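Local coordinates for protein 3-dehydroquinate dehydratase (Enterococcus faecalis, PDB 4PH6) that catalyses the cis-dehydration of 3-dehydroquinate to 3-dehydroshikimate through an imine intermediate, the third step of the chorismate pathway, at residues Val7-Val12 with Leu113-Ile118; Pro28-Ile33 with Cys65-Gln70; Thr129-Ala134 with Ile141-His146; Val204-Gly209 with Ile214-Gly219. All coordinates share one frame; numbering follows the deposited sequence.

Interaction 1 (Val7-Val12 with Leu113-Ile118)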
loop_
_atom_site.group_PDB
_atom_site.type_symbol
_atom_site.label_atom_id
_atom_site.label_comp_id
_atom_site.label_asym_id
_atom_site.label_seq_id
_atom_site.Cartn_x
_atom_site.Cartn_y
_atom_site.Cartn_z
ATOM N N VAL A 7 -22.494 -8.972 -1.237
ATOM C CA VAL A 7 -22.965 -10.039 -2.114
ATOM C C VAL A 7 -22.507 -11.381 -1.571
ATOM O O VAL A 7 -21.307 -11.640 -1.466
ATOM C CB VAL A 7 -22.463 -9.836 -3.560
ATOM C CG1 VAL A 7 -22.736 -11.069 -4.408
ATOM C CG2 VAL A 7 -23.103 -8.577 -4.170
ATOM N N ILE A 8 -23.460 -12.229 -1.202
ATOM C CA ILE A 8 -23.122 -13.493 -0.576
ATOM C C ILE A 8 -23.325 -14.651 -1.545
ATOM O O ILE A 8 -24.413 -14.873 -2.044
ATOM C CB ILE A 8 -23.942 -13.693 0.715
ATOM C CG1 ILE A 8 -23.756 -12.482 1.632
ATOM C CG2 ILE A 8 -23.544 -14.980 1.450
ATOM C CD1 ILE A 8 -24.493 -12.592 2.956
ATOM N N VAL A 9 -22.243 -15.373 -1.816
ATOM C CA VAL A 9 -22.265 -16.535 -2.704
ATOM C C VAL A 9 -21.497 -17.729 -2.105
ATOM O O VAL A 9 -20.281 -17.651 -1.860
ATOM C CB VAL A 9 -21.704 -16.174 -4.110
ATOM C CG1 VAL A 9 -20.475 -15.324 -3.994
ATOM C CG2 VAL A 9 -21.407 -17.427 -4.912
ATOM N N LYS A 10 -22.227 -18.826 -1.882
ATOM C CA LYS A 10 -21.693 -20.032 -1.242
ATOM C C LYS A 10 -20.946 -19.686 0.046
ATOM O O LYS A 10 -19.793 -20.072 0.242
ATOM C CB LYS A 10 -20.792 -20.806 -2.204
ATOM C CG LYS A 10 -21.575 -21.424 -3.351
ATOM C CD LYS A 10 -20.736 -22.294 -4.293
ATOM C CE LYS A 10 -21.655 -22.928 -5.329
ATOM N NZ LYS A 10 -20.941 -23.528 -6.484
ATOM N N ASN A 11 -21.637 -18.925 0.894
ATOM C CA ASN A 11 -21.164 -18.478 2.198
ATOM C C ASN A 11 -20.016 -17.471 2.129
ATOM O O ASN A 11 -19.578 -16.971 3.160
ATOM C CB ASN A 11 -20.773 -19.689 3.057
ATOM C CG ASN A 11 -21.990 -20.436 3.591
ATOM O OD1 ASN A 11 -23.138 -20.094 3.272
ATOM N ND2 ASN A 11 -21.745 -21.476 4.387
ATOM N N VAL A 12 -19.536 -17.152 0.930
ATOM C CA VAL A 12 -18.496 -16.131 0.792
ATOM C C VAL A 12 -19.125 -14.730 0.758
ATOM O O VAL A 12 -19.870 -14.395 -0.165
ATOM C CB VAL A 12 -17.626 -16.344 -0.479
ATOM C CG1 VAL A 12 -16.644 -15.164 -0.674
ATOM C CG2 VAL A 12 -16.857 -17.657 -0.393
ATOM N N LEU A 113 -21.965 -21.930 -13.177
ATOM C CA LEU A 113 -21.280 -20.690 -12.805
ATOM C C LEU A 113 -22.051 -19.952 -11.721
ATOM O O LEU A 113 -23.255 -20.071 -11.628
ATOM C CB LEU A 113 -21.090 -19.788 -14.029
ATOM C CG LEU A 113 -22.328 -19.286 -14.773
ATOM C CD1 LEU A 113 -22.286 -17.792 -14.883
ATOM C CD2 LEU A 113 -22.480 -19.904 -16.145
ATOM N N ASP A 114 -21.352 -19.173 -10.907
ATOM C CA ASP A 114 -22.006 -18.460 -9.813
ATOM C C ASP A 114 -22.014 -16.962 -10.061
ATOM O O ASP A 114 -22.924 -16.262 -9.617
ATOM C CB ASP A 114 -21.310 -18.781 -8.492
ATOM C CG ASP A 114 -21.309 -20.263 -8.201
ATOM O OD1 ASP A 114 -22.397 -20.861 -8.217
ATOM O OD2 ASP A 114 -20.233 -20.852 -8.011
ATOM N N LEU A 115 -20.997 -16.487 -10.777
ATOM C CA LEU A 115 -20.876 -15.088 -11.148
ATOM C C LEU A 115 -20.527 -14.978 -12.621
ATOM O O LEU A 115 -19.794 -15.800 -13.165
ATOM C CB LEU A 115 -19.816 -14.371 -10.307
ATOM C CG LEU A 115 -19.953 -14.453 -8.796
ATOM C CD1 LEU A 115 -19.068 -15.562 -8.253
ATOM C CD2 LEU A 115 -19.611 -13.120 -8.179
ATOM N N LEU A 116 -21.073 -13.961 -13.268
ATOM C CA LEU A 116 -20.805 -13.749 -14.683
ATOM C C LEU A 116 -20.189 -12.374 -14.880
ATOM O O LEU A 116 -20.733 -11.361 -14.420
ATOM C CB LEU A 116 -22.094 -13.895 -15.519
ATOM C CG LEU A 116 -22.028 -13.731 -17.046
ATOM C CD1 LEU A 116 -20.922 -14.589 -17.665
ATOM C CD2 LEU A 116 -23.392 -14.029 -17.700
ATOM N N ASP A 117 -19.042 -12.361 -15.550
ATOM C CA ASP A 117 -18.343 -11.148 -15.912
ATOM C C ASP A 117 -18.877 -10.582 -17.243
ATOM O O ASP A 117 -18.869 -11.263 -18.269
ATOM C CB ASP A 117 -16.831 -11.425 -16.013
ATOM C CG ASP A 117 -16.027 -10.196 -16.427
ATOM O OD1 ASP A 117 -16.161 -9.774 -17.592
ATOM O OD2 ASP A 117 -15.223 -9.684 -15.613
ATOM N N ILE A 118 -19.321 -9.328 -17.219
ATOM C CA ILE A 118 -19.800 -8.651 -18.415
ATOM C C ILE A 118 -19.176 -7.257 -18.506
ATOM O O ILE A 118 -19.274 -6.458 -17.584
ATOM C CB ILE A 118 -21.330 -8.523 -18.430
ATOM C CG1 ILE A 118 -21.980 -9.908 -18.358
ATOM C CG2 ILE A 118 -21.807 -7.747 -19.682
ATOM C CD1 ILE A 118 -23.485 -9.873 -18.264
#
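Asp114, the residue just before strand 115-119, meets two residues of segment 7-12. Its carboxylate forms a salt bridge with Lys10, whose NZ lies 3.2 Å from Asp114 OD2 and approaches it on the syn side, 22° out of the carboxylate plane. The second oxygen contributes less, as Lys10 NZ to Asp114 OD1 is a weak bond of 3.5 Å. Lys10 is extended beyond CG, and the two side chains meet at about a right angle, with the ammonium end reaching the carboxylate. Asp114 OD2 also accepts from the backbone N of Leu80, so one oxygen serves both a lysine and a neighbouring strand, an arrangement that would be expected to favour the charged carboxylate. Closer to the backbone, Asp114 CB rests on Val9 CG2 at 3.8 Å; this methyl, anti to the backbone N of Val9, is the branch that meets both Asp114 and Leu115.

Val9 and Lys10 belong to a β-hairpin, strands 7-9 and 12-14 joined by a type I' turn from Val9 to Val12, which lies across the N-terminal end of the (β/α)8 barrel, where strand 115-119 begins. Both Lys10 and Asn11 have positive phi, as this turn requires, and Val12 N donates to Val9 O at 2.9 Å.

Leu115 follows, with its CD1 reaching back to Val9 CG2 at a loose 4.5 Å. Further along, the strand leaves the hairpin behind: Asp117 forms a salt bridge with Arg85, predicted to bind 3-dehydroquinate, and Ile118 packs on helix 124-136.

Interaction 2 (Pro28-Ile33 with Cys65-Gln70)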
loop_
_atom_site.group_PDB
_atom_site.type_symbol
_atom_site.label_atom_id
_atom_site.label_comp_id
_atom_site.label_asym_id
_atom_site.label_seq_id
_atom_site.Cartn_x
_atom_site.Cartn_y
_atom_site.Cartn_z
ATOM N N PRO A 28 -4.952 -23.258 -21.368
ATOM C CA PRO A 28 -5.673 -23.366 -22.640
ATOM C C PRO A 28 -6.283 -24.741 -22.901
ATOM O O PRO A 28 -7.242 -24.824 -23.665
ATOM C CB PRO A 28 -4.583 -23.073 -23.672
ATOM C CG PRO A 28 -3.350 -23.631 -23.041
ATOM C CD PRO A 28 -3.489 -23.333 -21.559
ATOM N N THR A 29 -5.738 -25.804 -22.316
ATOM C CA THR A 29 -6.314 -27.126 -22.559
ATOM C C THR A 29 -7.234 -27.523 -21.437
ATOM O O THR A 29 -7.043 -27.104 -20.296
ATOM C CB THR A 29 -5.262 -28.226 -22.699
ATOM O OG1 THR A 29 -4.595 -28.390 -21.444
ATOM C CG2 THR A 29 -4.249 -27.874 -23.773
ATOM N N ALA A 30 -8.215 -28.355 -21.785
ATOM C CA ALA A 30 -9.267 -28.792 -20.876
ATOM C C ALA A 30 -8.678 -29.519 -19.693
ATOM O O ALA A 30 -9.040 -29.266 -18.539
ATOM C CB ALA A 30 -10.265 -29.694 -21.613
ATOM N N GLU A 31 -7.760 -30.425 -20.010
ATOM C CA GLU A 31 -7.100 -31.279 -19.031
ATOM C C GLU A 31 -6.365 -30.489 -17.954
ATOM O O GLU A 31 -6.410 -30.837 -16.776
ATOM C CB GLU A 31 -6.136 -32.210 -19.750
ATOM C CG GLU A 31 -5.375 -33.135 -18.840
ATOM C CD GLU A 31 -4.528 -34.107 -19.614
ATOM O OE1 GLU A 31 -3.459 -33.693 -20.118
ATOM O OE2 GLU A 31 -4.941 -35.281 -19.721
ATOM N N ASP A 32 -5.686 -29.425 -18.367
ATOM C CA ASP A 32 -4.994 -28.560 -17.424
ATOM C C ASP A 32 -5.970 -27.654 -16.671
ATOM O O ASP A 32 -5.708 -27.271 -15.533
ATOM C CB ASP A 32 -3.943 -27.722 -18.143
ATOM C CG ASP A 32 -2.712 -28.517 -18.472
ATOM O OD1 ASP A 32 -2.024 -28.181 -19.456
ATOM O OD2 ASP A 32 -2.432 -29.490 -17.749
ATOM N N ILE A 33 -7.091 -27.320 -17.301
ATOM C CA ILE A 33 -8.105 -26.497 -16.644
ATOM C C ILE A 33 -8.743 -27.274 -15.488
ATOM O O ILE A 33 -8.927 -26.731 -14.399
ATOM C CB ILE A 33 -9.182 -26.010 -17.650
ATOM C CG1 ILE A 33 -8.640 -24.840 -18.479
ATOM C CG2 ILE A 33 -10.451 -25.580 -16.932
ATOM C CD1 ILE A 33 -9.521 -24.446 -19.655
ATOM N N CYS A 65 -19.814 -25.277 -21.961
ATOM C CA CYS A 65 -20.831 -25.511 -20.932
ATOM C C CYS A 65 -20.527 -26.778 -20.131
ATOM O O CYS A 65 -20.606 -26.776 -18.905
ATOM C CB CYS A 65 -22.234 -25.606 -21.549
ATOM S SG CYS A 65 -22.867 -24.029 -22.166
ATOM N N ASN A 66 -20.174 -27.849 -20.839
ATOM C CA ASN A 66 -19.866 -29.136 -20.214
ATOM C C ASN A 66 -18.614 -29.053 -19.370
ATOM O O ASN A 66 -18.569 -29.527 -18.233
ATOM C CB ASN A 66 -19.692 -30.225 -21.267
ATOM C CG ASN A 66 -19.259 -31.549 -20.660
ATOM O OD1 ASN A 66 -20.088 -32.313 -20.158
ATOM N ND2 ASN A 66 -17.955 -31.825 -20.691
ATOM N N LEU A 67 -17.587 -28.450 -19.945
ATOM C CA LEU A 67 -16.360 -28.244 -19.217
ATOM C C LEU A 67 -16.642 -27.430 -17.956
ATOM O O LEU A 67 -16.044 -27.686 -16.906
ATOM C CB LEU A 67 -15.320 -27.556 -20.099
ATOM C CG LEU A 67 -13.952 -27.389 -19.443
ATOM C CD1 LEU A 67 -13.519 -28.673 -18.782
ATOM C CD2 LEU A 67 -12.907 -26.913 -20.462
ATOM N N SER A 68 -17.563 -26.472 -18.044
ATOM C CA SER A 68 -17.865 -25.634 -16.883
ATOM C C SER A 68 -18.468 -26.486 -15.761
ATOM O O SER A 68 -18.236 -26.220 -14.582
ATOM C CB SER A 68 -18.802 -24.486 -17.249
ATOM O OG SER A 68 -20.109 -24.948 -17.527
ATOM N N GLN A 69 -19.212 -27.521 -16.142
ATOM C CA GLN A 69 -19.793 -28.453 -15.179
ATOM C C GLN A 69 -18.722 -29.245 -14.425
ATOM O O GLN A 69 -18.762 -29.354 -13.198
ATOM C CB GLN A 69 -20.754 -29.412 -15.886
ATOM C CG GLN A 69 -22.182 -28.913 -15.925
ATOM C CD GLN A 69 -22.766 -28.712 -14.528
ATOM O OE1 GLN A 69 -22.400 -29.410 -13.573
ATOM N NE2 GLN A 69 -23.693 -27.773 -14.409
ATOM N N GLN A 70 -17.757 -29.772 -15.172
ATOM C CA GLN A 70 -16.640 -30.522 -14.610
ATOM C C GLN A 70 -15.702 -29.675 -13.735
ATOM O O GLN A 70 -15.117 -30.173 -12.765
ATOM C CB GLN A 70 -15.867 -31.161 -15.751
ATOM C CG GLN A 70 -16.744 -32.080 -16.589
ATOM C CD GLN A 70 -16.085 -32.510 -17.872
ATOM O OE1 GLN A 70 -15.449 -31.711 -18.553
ATOM N NE2 GLN A 70 -16.230 -33.788 -18.210
#
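Ala30, Ile33 and Leu67 meet through aliphatic groups alone, so no ring, amide or carboxylate presents a face or an edge across the contact. The flat groups lie beside it: the side chains of Ile33 and Leu67 both touch Trp50, on strand 47-51, and Tyr55, in the loop that follows. Between the segments, one methyl, Leu67 CD2, makes both contacts. It sits 4.0 Å from Ala30 CB and 4.1 Å from Ala30 CA, and approaches Ile33 CD1 at 4.3 Å. Ala30 and Ile33 are three residues apart, hence on the same side of their helix. Leu67 carries CG anti to its backbone N (chi1 -176°), which sends the branch out from helix 61-73 toward the first turn of helix 30-40. These are neighbouring helices on the outside of the (β/α)8 barrel. Thr29 is the N-cap of helix 30-40, its OG1 accepting a weak bond of 3.4 Å from Asp32 N, and Leu34 extends the packing against Leu67 along the same helix. With no hydrogen bond or charge across it, the contact is held by dispersion and by burial of Ile33 and Leu67, apolar packing without the directionality of a hydrogen bond.

Interaction 3 (Thr129-Ala134 with Ile141-His146)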
loop_
_atom_site.group_PDB
_atom_site.type_symbol
_atom_site.label_atom_id
_atom_site.label_comp_id
_atom_site.label_asym_id
_atom_site.label_seq_id
_atom_site.Cartn_x
_atom_site.Cartn_y
_atom_site.Cartn_z
ATOM N N THR A 129 -30.227 -7.598 -21.657
ATOM C CA THR A 129 -31.080 -8.765 -21.826
ATOM C C THR A 129 -30.414 -9.983 -21.204
ATOM O O THR A 129 -31.077 -10.791 -20.562
ATOM C CB THR A 129 -31.388 -9.037 -23.315
ATOM O OG1 THR A 129 -31.970 -7.867 -23.894
ATOM C CG2 THR A 129 -32.341 -10.216 -23.470
ATOM N N LEU A 130 -29.102 -10.096 -21.397
ATOM C CA LEU A 130 -28.304 -11.167 -20.815
ATOM C C LEU A 130 -28.288 -11.110 -19.278
ATOM O O LEU A 130 -28.433 -12.134 -18.600
ATOM C CB LEU A 130 -26.877 -11.107 -21.351
ATOM C CG LEU A 130 -25.900 -12.078 -20.689
ATOM C CD1 LEU A 130 -26.312 -13.534 -20.976
ATOM C CD2 LEU A 130 -24.465 -11.802 -21.143
ATOM N N ILE A 131 -28.116 -9.910 -18.742
ATOM C CA ILE A 131 -28.107 -9.708 -17.298
ATOM C C ILE A 131 -29.354 -10.290 -16.616
ATOM O O ILE A 131 -29.232 -11.026 -15.632
ATOM C CB ILE A 131 -28.002 -8.211 -16.945
ATOM C CG1 ILE A 131 -26.641 -7.658 -17.370
ATOM C CG2 ILE A 131 -28.209 -8.013 -15.452
ATOM C CD1 ILE A 131 -26.535 -6.144 -17.291
ATOM N N HIS A 132 -30.538 -9.966 -17.142
ATOM C CA HIS A 132 -31.783 -10.451 -16.552
ATOM C C HIS A 132 -31.947 -11.956 -16.700
ATOM O O HIS A 132 -32.485 -12.601 -15.797
ATOM C CB HIS A 132 -32.994 -9.734 -17.160
ATOM C CG HIS A 132 -32.963 -8.256 -16.943
ATOM N ND1 HIS A 132 -32.768 -7.692 -15.704
ATOM C CD2 HIS A 132 -33.067 -7.229 -17.816
ATOM C CE1 HIS A 132 -32.755 -6.382 -15.815
ATOM N NE2 HIS A 132 -32.937 -6.068 -17.089
ATOM N N GLU A 133 -31.492 -12.515 -17.821
ATOM C CA GLU A 133 -31.514 -13.969 -17.975
ATOM C C GLU A 133 -30.524 -14.649 -17.012
ATOM O O GLU A 133 -30.823 -15.699 -16.450
ATOM C CB GLU A 133 -31.212 -14.377 -19.418
ATOM C CG GLU A 133 -32.317 -14.026 -20.416
ATOM C CD GLU A 133 -33.686 -14.538 -19.996
ATOM O OE1 GLU A 133 -33.850 -15.766 -19.848
ATOM O OE2 GLU A 133 -34.601 -13.700 -19.793
ATOM N N ALA A 134 -29.357 -14.052 -16.807
ATOM C CA ALA A 134 -28.414 -14.593 -15.837
ATOM C C ALA A 134 -28.955 -14.497 -14.409
ATOM O O ALA A 134 -28.852 -15.470 -13.648
ATOM C CB ALA A 134 -27.070 -13.883 -15.943
ATOM N N ILE A 141 -23.994 -10.855 -11.118
ATOM C CA ILE A 141 -23.389 -10.153 -12.238
ATOM C C ILE A 141 -22.210 -9.266 -11.841
ATOM O O ILE A 141 -22.316 -8.427 -10.942
ATOM C CB ILE A 141 -24.423 -9.297 -12.959
ATOM C CG1 ILE A 141 -25.519 -10.202 -13.516
ATOM C CG2 ILE A 141 -23.751 -8.510 -14.077
ATOM C CD1 ILE A 141 -24.999 -11.270 -14.463
ATOM N N VAL A 142 -21.084 -9.453 -12.522
ATOM C CA VAL A 142 -19.955 -8.540 -12.356
ATOM C C VAL A 142 -19.787 -7.731 -13.631
ATOM O O VAL A 142 -19.291 -8.253 -14.624
ATOM C CB VAL A 142 -18.623 -9.271 -12.040
ATOM C CG1 VAL A 142 -17.499 -8.256 -11.858
ATOM C CG2 VAL A 142 -18.755 -10.142 -10.801
ATOM N N LEU A 143 -20.227 -6.472 -13.609
ATOM C CA LEU A 143 -19.935 -5.553 -14.708
ATOM C C LEU A 143 -18.528 -5.044 -14.485
ATOM O O LEU A 143 -18.081 -4.926 -13.350
ATOM C CB LEU A 143 -20.932 -4.389 -14.785
ATOM C CG LEU A 143 -22.361 -4.753 -15.212
ATOM C CD1 LEU A 143 -23.124 -3.531 -15.720
ATOM C CD2 LEU A 143 -22.393 -5.883 -16.241
ATOM N N CYS A 144 -17.817 -4.757 -15.564
ATOM C CA CYS A 144 -16.404 -4.497 -15.432
ATOM C C CYS A 144 -15.822 -3.721 -16.587
ATOM O O CYS A 144 -16.338 -3.743 -17.710
ATOM C CB CYS A 144 -15.664 -5.813 -15.291
ATOM S SG CYS A 144 -15.977 -6.852 -16.693
ATOM N N ASN A 145 -14.724 -3.043 -16.295
ATOM C CA ASN A 145 -14.006 -2.311 -17.320
ATOM C C ASN A 145 -12.504 -2.424 -17.101
ATOM O O ASN A 145 -12.028 -2.412 -15.973
ATOM C CB ASN A 145 -14.452 -0.848 -17.338
ATOM C CG ASN A 145 -13.614 0.003 -18.265
ATOM O OD1 ASN A 145 -12.945 0.923 -17.827
ATOM N ND2 ASN A 145 -13.626 -0.327 -19.556
ATOM N N HIS A 146 -11.764 -2.560 -18.190
ATOM C CA HIS A 146 -10.314 -2.661 -18.112
ATOM C C HIS A 146 -9.662 -1.751 -19.117
ATOM O O HIS A 146 -9.975 -1.807 -20.306
ATOM C CB HIS A 146 -9.845 -4.090 -18.375
ATOM C CG HIS A 146 -10.415 -5.088 -17.424
ATOM N ND1 HIS A 146 -11.685 -5.587 -17.564
ATOM C CD2 HIS A 146 -9.895 -5.656 -16.316
ATOM C CE1 HIS A 146 -11.927 -6.429 -16.566
ATOM N NE2 HIS A 146 -10.850 -6.496 -15.810
#
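Ile141 packs against helix 124-136 most closely through its terminal methyl, CD1, which lies 3.6 Å from Ala134 CB. The small alanine side chain lets the strand residue come this near. One turn earlier, Ile131 meets the shaft of the same side chain: its CG2 is 4.0 Å from Ile141 CG1, and the two isoleucines cross at about a right angle. Ile141 bends at its second torsion (chi2 -58°), turning CD1 toward the alanine while CG1 stays against Ile131 CG2.

The packing is looser at Leu143, where Ile131 CD1 and Leu143 CD2 stand 4.3 Å apart. Leu143 also touches Ile118 of the preceding strand, and Ala134 touches Val108 of helix 97-110. On the outer side of the helix, Thr129, His132 and Glu133 are exposed on the surface of the assembly.

Helix and strand are the second and third elements of a β-α-β unit of the barrel, strand 115-119, helix 124-136 and strand 140-147. Their segment axes run at 155°, nearly antiparallel, with a closest approach of 10.1 Å. At the far end of the strand, His146, the predicted proton donor/acceptor, has NE2 hydrogen-bonded to Lys173 NZ.

Across the interface every contact is between aliphatic carbons, so helix and strand are held by buried hydrophobic packing in which no polar group takes part; Ile141 N is bonded instead to Asp170 OD2.

Interaction 4 (Val204-Gly209 with Ile214-Gly219); sequences VTMSMG and ISRVTG
Ser215 and Arg216 fold back over Met206 to Gly209, in the loop that follows strand 203-207 at the C-terminal end of the (β/α)8 barrel, the end that carries the active site of this family. The direct hydrogen bond runs from Ser207 N to Ser215 OG, 2.7 Å long with an N-H...O angle of 159°. The first torsion of Ser215 (chi1 71°) turns OG to Ser207 N; OG is also bonded to Gly212 O, so the hydroxyl links the strand end to the loop.

Water carries the remaining polar links. One molecule accepts from Arg216 NE at 2.8 Å and donates to Ser207 O and Gly209 O; another accepts from both Arg216 NH2 and Gly209 N. Together they hold the guanidinium of Arg216, predicted to bind 3-dehydroquinate, beside the backbone of Ser207-Gly209.

Van der Waals contacts are looser. Met206 SD stands 4.0 Å from Arg216 NH1, the two side chains crossing at a slant, and Met208 CA lies 4.2 Å from Arg216 NH2.

Within the loop, Ile214 O accepts from Thr218 OG1 at 3.0 Å and from Val217 N at 3.3 Å, the two donors reaching it from opposite faces of the carbonyl plane.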
loop_
_atom_site.group_PDB
_atom_site.type_symbol
_atom_site.label_atom_id
_atom_site.label_comp_id
_atom_site.label_asym_id
_atom_site.label_seq_id
_atom_site.Cartn_x
_atom_site.Cartn_y
_atom_site.Cartn_z
ATOM N N VAL A 204 -14.867 -3.377 -7.036
ATOM C CA VAL A 204 -13.587 -4.042 -7.180
ATOM C C VAL A 204 -12.705 -3.201 -8.070
ATOM O O VAL A 204 -13.066 -2.899 -9.210
ATOM C CB VAL A 204 -13.737 -5.436 -7.799
ATOM C CG1 VAL A 204 -12.354 -6.104 -8.000
ATOM C CG2 VAL A 204 -14.669 -6.306 -6.951
ATOM N N THR A 205 -11.555 -2.801 -7.557
ATOM C CA THR A 205 -10.654 -1.980 -8.350
ATOM C C THR A 205 -9.240 -2.467 -8.238
ATOM O O THR A 205 -8.866 -3.118 -7.255
ATOM C CB THR A 205 -10.664 -0.514 -7.918
ATOM O OG1 THR A 205 -10.024 -0.411 -6.642
ATOM C CG2 THR A 205 -12.113 0.036 -7.835
ATOM N N MET A 206 -8.444 -2.144 -9.244
ATOM C CA MET A 206 -7.019 -2.394 -9.143
ATOM C C MET A 206 -6.249 -1.553 -10.136
ATOM O O MET A 206 -6.726 -1.230 -11.226
ATOM C CB MET A 206 -6.698 -3.879 -9.337
ATOM C CG MET A 206 -6.911 -4.398 -10.732
ATOM S SD MET A 206 -7.952 -5.861 -10.697
ATOM C CE MET A 206 -9.501 -5.099 -10.233
ATOM N N SER A 207 -5.064 -1.163 -9.693
ATOM C CA SER A 207 -4.062 -0.521 -10.508
ATOM C C SER A 207 -3.072 -1.603 -10.937
ATOM O O SER A 207 -2.455 -2.258 -10.091
ATOM C CB SER A 207 -3.392 0.599 -9.708
ATOM O OG SER A 207 -2.324 1.192 -10.411
ATOM N N MET A 208 -2.947 -1.819 -12.244
ATOM C CA MET A 208 -2.234 -2.988 -12.767
ATOM C C MET A 208 -0.709 -2.811 -12.801
ATOM O O MET A 208 -0.212 -1.730 -12.616
ATOM C CB MET A 208 -2.751 -3.331 -14.170
ATOM C CG MET A 208 -4.194 -3.847 -14.174
ATOM S SD MET A 208 -4.750 -4.467 -15.771
ATOM C CE MET A 208 -5.077 -2.957 -16.660
ATOM N N GLY A 209 0.026 -3.891 -13.046
ATOM C CA GLY A 209 1.473 -3.822 -13.130
ATOM C C GLY A 209 2.199 -3.701 -11.798
ATOM O O GLY A 209 1.595 -3.739 -10.736
ATOM N N ILE A 214 0.353 -2.306 -4.781
ATOM C CA ILE A 214 -0.278 -1.918 -3.522
ATOM C C ILE A 214 -1.809 -1.901 -3.564
ATOM O O ILE A 214 -2.454 -2.090 -2.543
ATOM C CB ILE A 214 0.166 -0.522 -3.077
ATOM C CG1 ILE A 214 -0.050 0.470 -4.220
ATOM C CG2 ILE A 214 1.602 -0.560 -2.643
ATOM C CD1 ILE A 214 0.000 1.910 -3.809
ATOM N N SER A 215 -2.386 -1.655 -4.735
ATOM C CA SER A 215 -3.843 -1.619 -4.867
ATOM C C SER A 215 -4.443 -3.011 -4.698
ATOM O O SER A 215 -5.650 -3.161 -4.562
ATOM C CB SER A 215 -4.254 -1.032 -6.226
ATOM O OG SER A 215 -3.959 -1.917 -7.298
ATOM N N ARG A 216 -3.595 -4.035 -4.711
ATOM C CA ARG A 216 -4.092 -5.397 -4.621
ATOM C C ARG A 216 -4.165 -5.882 -3.178
ATOM O O ARG A 216 -4.739 -6.930 -2.920
ATOM C CB ARG A 216 -3.220 -6.343 -5.441
ATOM C CG ARG A 216 -3.146 -5.999 -6.920
ATOM C CD ARG A 216 -2.520 -7.132 -7.706
ATOM N NE ARG A 216 -2.389 -6.851 -9.133
ATOM C CZ ARG A 216 -3.334 -7.072 -10.042
ATOM N NH1 ARG A 216 -4.516 -7.562 -9.684
ATOM N NH2 ARG A 216 -3.101 -6.786 -11.319
ATOM N N VAL A 217 -3.604 -5.117 -2.237
ATOM C CA VAL A 217 -3.624 -5.529 -0.840
ATOM C C VAL A 217 -4.308 -4.526 0.094
ATOM O O VAL A 217 -4.468 -4.790 1.296
ATOM C CB VAL A 217 -2.191 -5.793 -0.330
ATOM C CG1 VAL A 217 -1.481 -6.787 -1.256
ATOM C CG2 VAL A 217 -1.404 -4.482 -0.210
ATOM N N THR A 218 -4.724 -3.391 -0.468
ATOM C CA THR A 218 -5.328 -2.311 0.303
ATOM C C THR A 218 -6.840 -2.273 0.223
ATOM O O THR A 218 -7.444 -1.303 0.669
ATOM C CB THR A 218 -4.808 -0.919 -0.161
ATOM O OG1 THR A 218 -4.990 -0.763 -1.583
ATOM C CG2 THR A 218 -3.354 -0.769 0.176
ATOM N N GLY A 219 -7.447 -3.309 -0.361
ATOM C CA GLY A 219 -8.884 -3.352 -0.571
ATOM C C GLY A 219 -9.694 -3.010 0.669
ATOM O O GLY A 219 -10.661 -2.260 0.594
HETATM O O HOH W 1 -0.845 -4.600 -9.813
HETATM O O HOH W 2 -0.991 -6.536 -12.998
#

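In the fold
From the N terminus, interaction 1 opens first, at 7-12 in the N-terminal hairpin, and closes about a hundred residues later at strand 115-119, tying the hairpin to the barrel. Interaction 2 opens and closes within that span, joining the first two barrel helices, 30-40 and 61-73. Interactions 3 and 4 follow in series as short local loops, and none of the four crosses another. Interactions 1 and 3 touch directly, because strands 115-119 and 140-147 are neighbours in the parallel sheet. Interaction 4 lies at strand 203-207 of that sheet, its centre about 22 Å from that of interaction 3, and its loop also packs on the second subunit.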